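Local structure of putative type III secretion protein YscO (Vibrio parahaemolyticus, 4MH6) at residues L29-K34 against T141-V146; E57-E62 against R113-K118; R36-D41 against E134-H139. The protein is of unestablished function but probably serves the type III secretion system, folding into one long antiparallel helical hairpin. One frame throughout, in Å; residues are numbered along the deposited sequence.

Contact 1 (L29-K34 against T141-V146)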
loop_
_atom_site.group_PDB
_atom_site.type_symbol
_atom_site.label_atom_id
_atom_site.label_comp_id
_atom_site.label_asym_id
_atom_site.label_seq_id
_atom_site.Cartn_x
_atom_site.Cartn_y
_atom_site.Cartn_z
ATOM N N LEU A 29 -6.012 17.372 -21.311
ATOM C CA LEU A 29 -5.522 15.998 -21.168
ATOM C C LEU A 29 -4.406 15.943 -20.142
ATOM O O LEU A 29 -4.372 15.050 -19.286
ATOM C CB LEU A 29 -5.002 15.423 -22.468
ATOM C CG LEU A 29 -6.048 14.819 -23.371
ATOM C CD1 LEU A 29 -5.383 14.333 -24.657
ATOM C CD2 LEU A 29 -6.750 13.663 -22.675
ATOM N N LEU A 30 -3.502 16.901 -20.231
ATOM C CA LEU A 30 -2.399 16.935 -19.316
ATOM C C LEU A 30 -2.913 17.063 -17.882
ATOM O O LEU A 30 -2.459 16.361 -16.983
ATOM C CB LEU A 30 -1.488 18.096 -19.680
ATOM C CG LEU A 30 -0.259 18.320 -18.813
ATOM C CD1 LEU A 30 0.488 17.009 -18.567
ATOM C CD2 LEU A 30 0.606 19.366 -19.488
ATOM N N GLU A 31 -3.890 17.947 -17.683
ATOM C CA GLU A 31 -4.475 18.163 -16.370
ATOM C C GLU A 31 -5.033 16.851 -15.852
ATOM O O GLU A 31 -4.860 16.521 -14.688
ATOM C CB GLU A 31 -5.555 19.225 -16.473
ATOM C CG GLU A 31 -6.199 19.669 -15.168
ATOM C CD GLU A 31 -7.239 20.783 -15.391
ATOM O OE1 GLU A 31 -7.527 21.110 -16.581
ATOM O OE2 GLU A 31 -7.774 21.334 -14.379
ATOM N N ILE A 32 -5.676 16.083 -16.722
ATOM C CA ILE A 32 -6.240 14.789 -16.306
ATOM C C ILE A 32 -5.133 13.845 -15.885
ATOM O O ILE A 32 -5.243 13.174 -14.856
ATOM C CB ILE A 32 -7.103 14.120 -17.392
ATOM C CG1 ILE A 32 -8.373 14.956 -17.655
ATOM C CG2 ILE A 32 -7.497 12.716 -16.946
ATOM C CD1 ILE A 32 -9.287 14.463 -18.769
ATOM N N LYS A 33 -4.065 13.798 -16.671
ATOM C CA LYS A 33 -2.916 12.951 -16.334
ATOM C C LYS A 33 -2.216 13.444 -15.022
ATOM O O LYS A 33 -1.744 12.633 -14.239
ATOM C CB LYS A 33 -1.902 12.947 -17.483
ATOM C CG LYS A 33 -2.453 12.582 -18.850
ATOM C CD LYS A 33 -3.015 11.183 -18.887
ATOM C CE LYS A 33 -3.433 10.833 -20.308
ATOM N NZ LYS A 33 -3.675 9.366 -20.498
ATOM N N LYS A 34 -2.143 14.757 -14.793
ATOM C CA LYS A 34 -1.535 15.255 -13.554
ATOM C C LYS A 34 -2.388 14.815 -12.390
ATOM O O LYS A 34 -1.885 14.406 -11.341
ATOM C CB LYS A 34 -1.413 16.781 -13.502
ATOM C CG LYS A 34 -0.470 17.379 -14.524
ATOM C CD LYS A 34 -0.120 18.805 -14.133
ATOM C CE LYS A 34 0.841 19.451 -15.119
ATOM N NZ LYS A 34 1.322 20.768 -14.630
ATOM N N THR A 141 3.663 8.965 -17.932
ATOM C CA THR A 141 2.609 9.384 -18.847
ATOM C C THR A 141 2.396 10.907 -18.786
ATOM O O THR A 141 2.230 11.552 -19.806
ATOM C CB THR A 141 1.319 8.600 -18.528
ATOM O OG1 THR A 141 1.549 7.192 -18.760
ATOM C CG2 THR A 141 0.158 9.102 -19.378
ATOM N N LYS A 142 2.403 11.461 -17.577
ATOM C CA LYS A 142 2.272 12.895 -17.383
ATOM C C LYS A 142 3.383 13.611 -18.132
ATOM O O LYS A 142 3.119 14.547 -18.871
ATOM C CB LYS A 142 2.390 13.259 -15.897
ATOM C CG LYS A 142 2.322 14.760 -15.638
ATOM C CD LYS A 142 2.690 15.154 -14.211
ATOM C CE LYS A 142 4.182 15.026 -13.944
ATOM N NZ LYS A 142 4.549 15.446 -12.557
ATOM N N GLU A 143 4.632 13.177 -17.923
ATOM C CA GLU A 143 5.785 13.814 -18.567
ATOM C C GLU A 143 5.668 13.735 -20.079
ATOM O O GLU A 143 6.065 14.648 -20.789
ATOM C CB GLU A 143 7.115 13.177 -18.133
ATOM C CG GLU A 143 7.364 13.109 -16.630
ATOM C CD GLU A 143 7.312 14.458 -15.893
ATOM O OE1 GLU A 143 7.257 15.543 -16.535
ATOM O OE2 GLU A 143 7.342 14.421 -14.633
ATOM N N LYS A 144 5.105 12.634 -20.553
ATOM C CA LYS A 144 4.932 12.416 -21.956
ATOM C C LYS A 144 4.001 13.498 -22.486
ATOM O O LYS A 144 4.244 14.077 -23.552
ATOM C CB LYS A 144 4.364 11.021 -22.177
ATOM C CG LYS A 144 4.377 10.555 -23.614
ATOM C CD LYS A 144 4.026 9.074 -23.741
ATOM C CE LYS A 144 4.199 8.608 -25.189
ATOM N NZ LYS A 144 3.952 7.147 -25.397
ATOM N N PHE A 145 2.950 13.793 -21.725
ATOM C CA PHE A 145 1.997 14.820 -22.127
ATOM C C PHE A 145 2.517 16.230 -21.935
ATOM O O PHE A 145 2.047 17.161 -22.599
ATOM C CB PHE A 145 0.618 14.592 -21.517
ATOM C CG PHE A 145 -0.206 13.591 -22.281
ATOM C CD1 PHE A 145 -0.040 12.227 -22.089
ATOM C CD2 PHE A 145 -1.138 14.023 -23.228
ATOM C CE1 PHE A 145 -0.798 11.305 -22.809
ATOM C CE2 PHE A 145 -1.895 13.107 -23.955
ATOM C CZ PHE A 145 -1.726 11.746 -23.742
ATOM N N VAL A 146 3.483 16.386 -21.042
ATOM C CA VAL A 146 4.159 17.667 -20.860
ATOM C C VAL A 146 4.951 17.973 -22.164
ATOM O O VAL A 146 4.929 19.095 -22.667
ATOM C CB VAL A 146 5.105 17.628 -19.640
ATOM C CG1 VAL A 146 6.039 18.823 -19.629
ATOM C CG2 VAL A 146 4.302 17.591 -18.361
#

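Contact 2 (E57-E62 against R113-K118)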
loop_
_atom_site.group_PDB
_atom_site.type_symbol
_atom_site.label_atom_id
_atom_site.label_comp_id
_atom_site.label_asym_id
_atom_site.label_seq_id
_atom_site.Cartn_x
_atom_site.Cartn_y
_atom_site.Cartn_z
ATOM N N GLU A 57 0.532 -3.884 14.246
ATOM C CA GLU A 57 -0.307 -4.993 14.691
ATOM C C GLU A 57 0.497 -6.276 14.852
ATOM O O GLU A 57 0.243 -7.072 15.767
ATOM C CB GLU A 57 -1.477 -5.206 13.730
ATOM C CG GLU A 57 -2.662 -4.302 14.020
ATOM C CD GLU A 57 -3.315 -4.615 15.375
ATOM O OE1 GLU A 57 -4.047 -3.725 15.875
ATOM O OE2 GLU A 57 -3.100 -5.740 15.953
ATOM N N LEU A 58 1.476 -6.453 13.966
ATOM C CA LEU A 58 2.349 -7.621 13.997
ATOM C C LEU A 58 3.163 -7.605 15.243
ATOM O O LEU A 58 3.228 -8.586 15.954
ATOM C CB LEU A 58 3.283 -7.637 12.789
ATOM C CG LEU A 58 4.276 -8.805 12.722
ATOM C CD1 LEU A 58 3.616 -10.171 12.920
ATOM C CD2 LEU A 58 5.053 -8.762 11.409
ATOM N N GLN A 59 3.765 -6.458 15.499
ATOM C CA GLN A 59 4.597 -6.231 16.667
ATOM C C GLN A 59 3.812 -6.634 17.944
ATOM O O GLN A 59 4.317 -7.401 18.763
ATOM C CB GLN A 59 5.040 -4.762 16.662
ATOM C CG GLN A 59 6.379 -4.489 17.318
ATOM C CD GLN A 59 6.370 -4.656 18.825
ATOM O OE1 GLN A 59 7.136 -5.464 19.382
ATOM N NE2 GLN A 59 5.485 -3.910 19.499
ATOM N N LYS A 60 2.560 -6.169 18.070
ATOM C CA LYS A 60 1.689 -6.493 19.221
ATOM C C LYS A 60 1.375 -7.960 19.315
ATOM O O LYS A 60 1.379 -8.536 20.408
ATOM C CB LYS A 60 0.350 -5.762 19.130
ATOM C CG LYS A 60 0.460 -4.268 19.324
ATOM C CD LYS A 60 -0.883 -3.580 19.155
ATOM C CE LYS A 60 -0.722 -2.068 19.268
ATOM N NZ LYS A 60 -1.983 -1.338 18.957
ATOM N N ALA A 61 1.058 -8.562 18.170
ATOM C CA ALA A 61 0.736 -9.980 18.132
ATOM C C ALA A 61 1.910 -10.836 18.646
ATOM O O ALA A 61 1.705 -11.776 19.402
ATOM C CB ALA A 61 0.331 -10.390 16.727
ATOM N N GLU A 62 3.127 -10.496 18.231
ATOM C CA GLU A 62 4.339 -11.219 18.649
ATOM C C GLU A 62 4.613 -11.069 20.138
ATOM O O GLU A 62 5.052 -11.995 20.802
ATOM C CB GLU A 62 5.544 -10.714 17.861
ATOM C CG GLU A 62 5.423 -10.988 16.373
ATOM C CD GLU A 62 6.587 -10.463 15.564
ATOM O OE1 GLU A 62 7.195 -9.438 15.954
ATOM O OE2 GLU A 62 6.878 -11.079 14.513
ATOM N N ARG A 113 -2.590 -15.969 14.831
ATOM C CA ARG A 113 -2.763 -14.544 14.595
ATOM C C ARG A 113 -1.455 -13.947 14.015
ATOM O O ARG A 113 -1.503 -13.161 13.069
ATOM C CB ARG A 113 -3.076 -13.862 15.908
ATOM C CG ARG A 113 -3.303 -12.348 15.896
ATOM C CD ARG A 113 -4.739 -11.915 15.594
ATOM N NE ARG A 113 -5.000 -11.534 14.209
ATOM C CZ ARG A 113 -5.040 -10.269 13.772
ATOM N NH1 ARG A 113 -4.836 -9.243 14.599
ATOM N NH2 ARG A 113 -5.287 -10.024 12.492
ATOM N N VAL A 114 -0.298 -14.321 14.568
ATOM C CA VAL A 114 0.990 -13.790 14.067
ATOM C C VAL A 114 1.218 -14.185 12.619
ATOM O O VAL A 114 1.623 -13.368 11.798
ATOM C CB VAL A 114 2.205 -14.249 14.901
ATOM C CG1 VAL A 114 3.495 -13.880 14.208
ATOM C CG2 VAL A 114 2.178 -13.630 16.282
ATOM N N ALA A 115 0.973 -15.450 12.320
ATOM C CA ALA A 115 1.126 -15.958 10.980
ATOM C C ALA A 115 0.215 -15.161 10.025
ATOM O O ALA A 115 0.666 -14.672 8.974
ATOM C CB ALA A 115 0.762 -17.432 10.960
ATOM N N GLU A 116 -1.059 -15.033 10.415
ATOM C CA GLU A 116 -2.067 -14.311 9.625
ATOM C C GLU A 116 -1.657 -12.873 9.373
ATOM O O GLU A 116 -1.786 -12.393 8.239
ATOM C CB GLU A 116 -3.462 -14.395 10.277
ATOM C CG GLU A 116 -4.126 -15.765 10.066
ATOM C CD GLU A 116 -5.411 -15.995 10.878
ATOM O OE1 GLU A 116 -5.440 -15.693 12.100
ATOM O OE2 GLU A 116 -6.382 -16.550 10.309
ATOM N N VAL A 117 -1.144 -12.203 10.415
ATOM C CA VAL A 117 -0.701 -10.817 10.289
ATOM C C VAL A 117 0.564 -10.733 9.435
ATOM O O VAL A 117 0.735 -9.759 8.679
ATOM C CB VAL A 117 -0.458 -10.129 11.643
ATOM C CG1 VAL A 117 0.054 -8.720 11.417
ATOM C CG2 VAL A 117 -1.736 -10.066 12.456
ATOM N N LYS A 118 1.458 -11.721 9.540
ATOM C CA LYS A 118 2.648 -11.706 8.679
ATOM C C LYS A 118 2.278 -11.826 7.214
ATOM O O LYS A 118 2.883 -11.182 6.378
ATOM C CB LYS A 118 3.618 -12.815 9.017
ATOM C CG LYS A 118 4.426 -12.544 10.236
ATOM C CD LYS A 118 5.397 -13.664 10.485
ATOM C CE LYS A 118 6.256 -13.304 11.674
ATOM N NZ LYS A 118 6.980 -14.483 12.187
HETATM O O HOH W 1 -3.025 -8.293 17.221
#

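Contact 3 (R36-D41 against E134-H139)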
loop_
_atom_site.group_PDB
_atom_site.type_symbol
_atom_site.label_atom_id
_atom_site.label_comp_id
_atom_site.label_asym_id
_atom_site.label_seq_id
_atom_site.Cartn_x
_atom_site.Cartn_y
_atom_site.Cartn_z
ATOM N N ARG A 36 -4.316 12.220 -12.353
ATOM C CA ARG A 36 -4.178 10.772 -12.148
ATOM C C ARG A 36 -2.866 10.435 -11.420
ATOM O O ARG A 36 -2.786 9.473 -10.640
ATOM C CB ARG A 36 -4.279 9.992 -13.467
ATOM C CG ARG A 36 -5.619 10.131 -14.196
ATOM C CD ARG A 36 -5.749 9.091 -15.310
ATOM N NE ARG A 36 -7.062 9.127 -15.982
ATOM C CZ ARG A 36 -7.284 9.371 -17.273
ATOM N NH1 ARG A 36 -6.288 9.529 -18.133
ATOM N NH2 ARG A 36 -8.530 9.382 -17.722
ATOM N N ALA A 37 -1.839 11.239 -11.681
ATOM C CA ALA A 37 -0.563 11.048 -11.042
ATOM C C ALA A 37 -0.676 11.387 -9.563
ATOM O O ALA A 37 -0.134 10.674 -8.732
ATOM C CB ALA A 37 0.489 11.903 -11.711
ATOM N N ASP A 38 -1.388 12.461 -9.221
ATOM C CA ASP A 38 -1.516 12.835 -7.817
ATOM C C ASP A 38 -2.270 11.781 -7.093
ATOM O O ASP A 38 -1.893 11.399 -5.996
ATOM C CB ASP A 38 -2.198 14.182 -7.637
ATOM C CG ASP A 38 -1.412 15.317 -8.277
ATOM O OD1 ASP A 38 -0.321 15.053 -8.844
ATOM O OD2 ASP A 38 -1.886 16.477 -8.227
ATOM N N ARG A 39 -3.338 11.301 -7.723
ATOM C CA ARG A 39 -4.168 10.251 -7.148
ATOM C C ARG A 39 -3.334 9.013 -6.926
ATOM O O ARG A 39 -3.501 8.326 -5.921
ATOM C CB ARG A 39 -5.321 9.882 -8.059
ATOM C CG ARG A 39 -6.336 10.969 -8.315
ATOM C CD ARG A 39 -7.649 10.263 -8.563
ATOM N NE ARG A 39 -8.759 11.126 -8.966
ATOM C CZ ARG A 39 -9.356 11.097 -10.159
ATOM N NH1 ARG A 39 -8.976 10.223 -11.103
ATOM N NH2 ARG A 39 -10.374 11.924 -10.391
ATOM N N ALA A 40 -2.453 8.730 -7.883
ATOM C CA ALA A 40 -1.559 7.572 -7.793
ATOM C C ALA A 40 -0.606 7.718 -6.583
ATOM O O ALA A 40 -0.411 6.747 -5.840
ATOM C CB ALA A 40 -0.776 7.382 -9.101
ATOM N N ASP A 41 -0.029 8.925 -6.410
ATOM C CA ASP A 41 0.863 9.246 -5.291
ATOM C C ASP A 41 0.138 9.089 -3.962
ATOM O O ASP A 41 0.665 8.529 -3.017
ATOM C CB ASP A 41 1.365 10.685 -5.393
ATOM C CG ASP A 41 2.335 10.907 -6.563
ATOM O OD1 ASP A 41 2.844 9.921 -7.143
ATOM O OD2 ASP A 41 2.620 12.089 -6.901
ATOM N N GLU A 134 2.277 1.774 -10.480
ATOM C CA GLU A 134 1.255 2.587 -11.111
ATOM C C GLU A 134 1.597 4.073 -11.028
ATOM O O GLU A 134 1.378 4.826 -11.966
ATOM C CB GLU A 134 -0.086 2.311 -10.466
ATOM C CG GLU A 134 -0.615 0.937 -10.794
ATOM C CD GLU A 134 -1.857 0.575 -10.004
ATOM O OE1 GLU A 134 -2.255 1.357 -9.103
ATOM O OE2 GLU A 134 -2.421 -0.516 -10.260
ATOM N N ALA A 135 2.138 4.486 -9.890
ATOM C CA ALA A 135 2.533 5.875 -9.705
ATOM C C ALA A 135 3.635 6.219 -10.677
ATOM O O ALA A 135 3.611 7.279 -11.274
ATOM C CB ALA A 135 2.979 6.115 -8.293
ATOM N N LEU A 136 4.612 5.329 -10.830
ATOM C CA LEU A 136 5.710 5.552 -11.771
ATOM C C LEU A 136 5.160 5.705 -13.197
ATOM O O LEU A 136 5.524 6.640 -13.918
ATOM C CB LEU A 136 6.724 4.404 -11.697
ATOM C CG LEU A 136 7.560 4.331 -10.408
ATOM C CD1 LEU A 136 8.315 3.011 -10.280
ATOM C CD2 LEU A 136 8.516 5.511 -10.308
ATOM N N GLN A 137 4.265 4.799 -13.585
ATOM C CA GLN A 137 3.670 4.842 -14.912
ATOM C C GLN A 137 2.823 6.113 -15.114
ATOM O O GLN A 137 2.857 6.724 -16.182
ATOM C CB GLN A 137 2.850 3.580 -15.173
ATOM C CG GLN A 137 2.255 3.519 -16.571
ATOM C CD GLN A 137 3.310 3.603 -17.690
ATOM O OE1 GLN A 137 3.282 4.524 -18.547
ATOM N NE2 GLN A 137 4.274 2.676 -17.662
ATOM N N ALA A 138 2.087 6.519 -14.083
ATOM C CA ALA A 138 1.268 7.714 -14.169
ATOM C C ALA A 138 2.175 8.905 -14.379
ATOM O O ALA A 138 1.838 9.842 -15.116
ATOM C CB ALA A 138 0.469 7.902 -12.911
ATOM N N HIS A 139 3.335 8.882 -13.727
ATOM C CA HIS A 139 4.277 9.988 -13.890
ATOM C C HIS A 139 4.938 9.974 -15.259
ATOM O O HIS A 139 5.129 11.032 -15.840
ATOM C CB HIS A 139 5.309 10.037 -12.765
ATOM C CG HIS A 139 4.795 10.678 -11.518
ATOM N ND1 HIS A 139 4.719 12.047 -11.371
ATOM C CD2 HIS A 139 4.332 10.151 -10.361
ATOM C CE1 HIS A 139 4.225 12.335 -10.183
ATOM N NE2 HIS A 139 3.979 11.203 -9.550
#

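Contact 1 (L29-K34 against T141-V146)
The F145 ring lies against the flank of helix 29-34, with CE of K33 over one of its faces. K33 CE stands 4.1 Å from the centroid of the F145 ring, 28° off the ring normal, a CH-pi contact. The bend at chi2 of K33 (-62°) folds the chain so that CG already passes F145 CD1 before CE reaches CE1 and CZ. L29 approaches obliquely, its CD1 3.8 Å from F145 CE2, while the carbonyl O of T141, one turn earlier on the phenylalanine's own helix, lies at the ring edge in its plane. These are two antiparallel helices with axes 8.9 Å apart; L30 lies level with F145 and K33 with K142, layers consistent with a left-handed antiparallel coiled coil. L30, with CG anti to the backbone N, brings CD1 alongside the base of F145, where it meets CB; the same methyl lies 3.6 Å from K142 O and 3.9 Å from V146 CG2. K33 also crosses T141, the K33 CD to T141 CG2 distance being 3.8 Å; the hydroxyl of T141 turns back on its own helix and bonds to Q137 O. On the flank of L30 two lysines meet by their methylenes, K34 CG lying 3.9 Å from K142 CD. Their ammonium groups diverge, K34 NZ and K142 NZ ending 6.6 Å apart. The bend at chi3 of K142 helps to take its NZ to E143 on the same helix, with which it forms a long salt bridge.

Contact 2 (E57-E62 against R113-K118)
Helices 57-62 and 113-118 run antiparallel, 163° between their directions and 9.1 Å between their axes, with L58 level with V117 and A61 level with V114. This is the regular layering of a two-stranded antiparallel coiled coil, and both segments fall within a region predicted to form one. L58 makes the largest contribution from its helix. Its CG is anti to the backbone N (chi1 179°), a setting that carries the two methyls across to the partner. The base of the side chain packs against V117, with L58 CB 3.7 Å from V117 CG1, while the tip reaches further: L58 CD1 lies 3.9 Å from V114 CG1, which it meets at about a right angle, and 3.7 Å from K118 CG. A61 is the small partner in the next layer, its CB 3.8 Å from V114 CG2, and that methyl also rests on the carbonyl of A61. Charged chains border the apolar strip. On one margin the R113 guanidinium has V117 CG2 over the centre of one face and the E57 carboxylate at its edge, the two planes 48° apart. E57 OE2 and R113 NH1 stay 4.1 Å apart, too far for a salt bridge, and a water joins them; it donates to E57 OE2 at 2.9 Å and accepts a weak bond from R113 NH1. On the margin of L58 and V114, E62 and K118 cross at about a right angle, and E62 OE2 touches K118 CE while its distance to K118 NZ is 4.1 Å.

Contact 3 (R36-D41 against E134-H139)
A histidine and an aspartate close one flank of an interface otherwise made of alanines. H139 and D41 come from opposite directions, and H139 NE2 donates to D41 OD1 at 3.0 Å, with an N-H...O angle of 148°. The acceptor oxygen uses its syn lone pair and lies in the plane of the imidazole. A second, weak bond runs from the same NE2 to D41 OD2 at 3.1 Å. Carboxylate and ring are nearly coplanar, 18° apart, so one N-H is shared between two oxygens. Such a neighbour would probably favour a protonated imidazole. The ring also has A37 CB over one face, 4.1 Å from its centroid in a CH-pi contact, so it is held by a methyl over that face and a carboxylate at its edge.

Beyond this pair, methyl groups interleave. A40 CB reaches in between A135 and A138, 3.7 Å from A135 CA and 4.0 Å from A138 CB. A138 CB in turn lies 3.8 Å from A37 CA, touching backbone rather than a long side chain. With so little bulk in the way, the axes come within 8.5 Å, and the CA atoms of A40 and A135 are 4.8 Å apart. Alanines facing one another in both layers here, in an antiparallel helix pair at this close spacing, resemble the Alacoil variety of coiled coil.

In the fold
All three contacts join helix 18-84 to helix 90-167, and they nest along the chain: contact 2 lies inside the loop closed by contact 3, which lies inside that of contact 1. Contacts 1 and 3 adjoin in sequence, their centres 10 Å apart, whereas the centre of contact 2 is 31 Å from that of contact 3 and 41 Å from that of contact 1, on the other side of the chain's centre from contact 1. Their spacing is consistent with a common heptad register: L30 is seven residues before A37, which is 21 before L58, and F145, A138 and V117 follow the same spacing in reverse. Of the three, contact 3 has the closest axes.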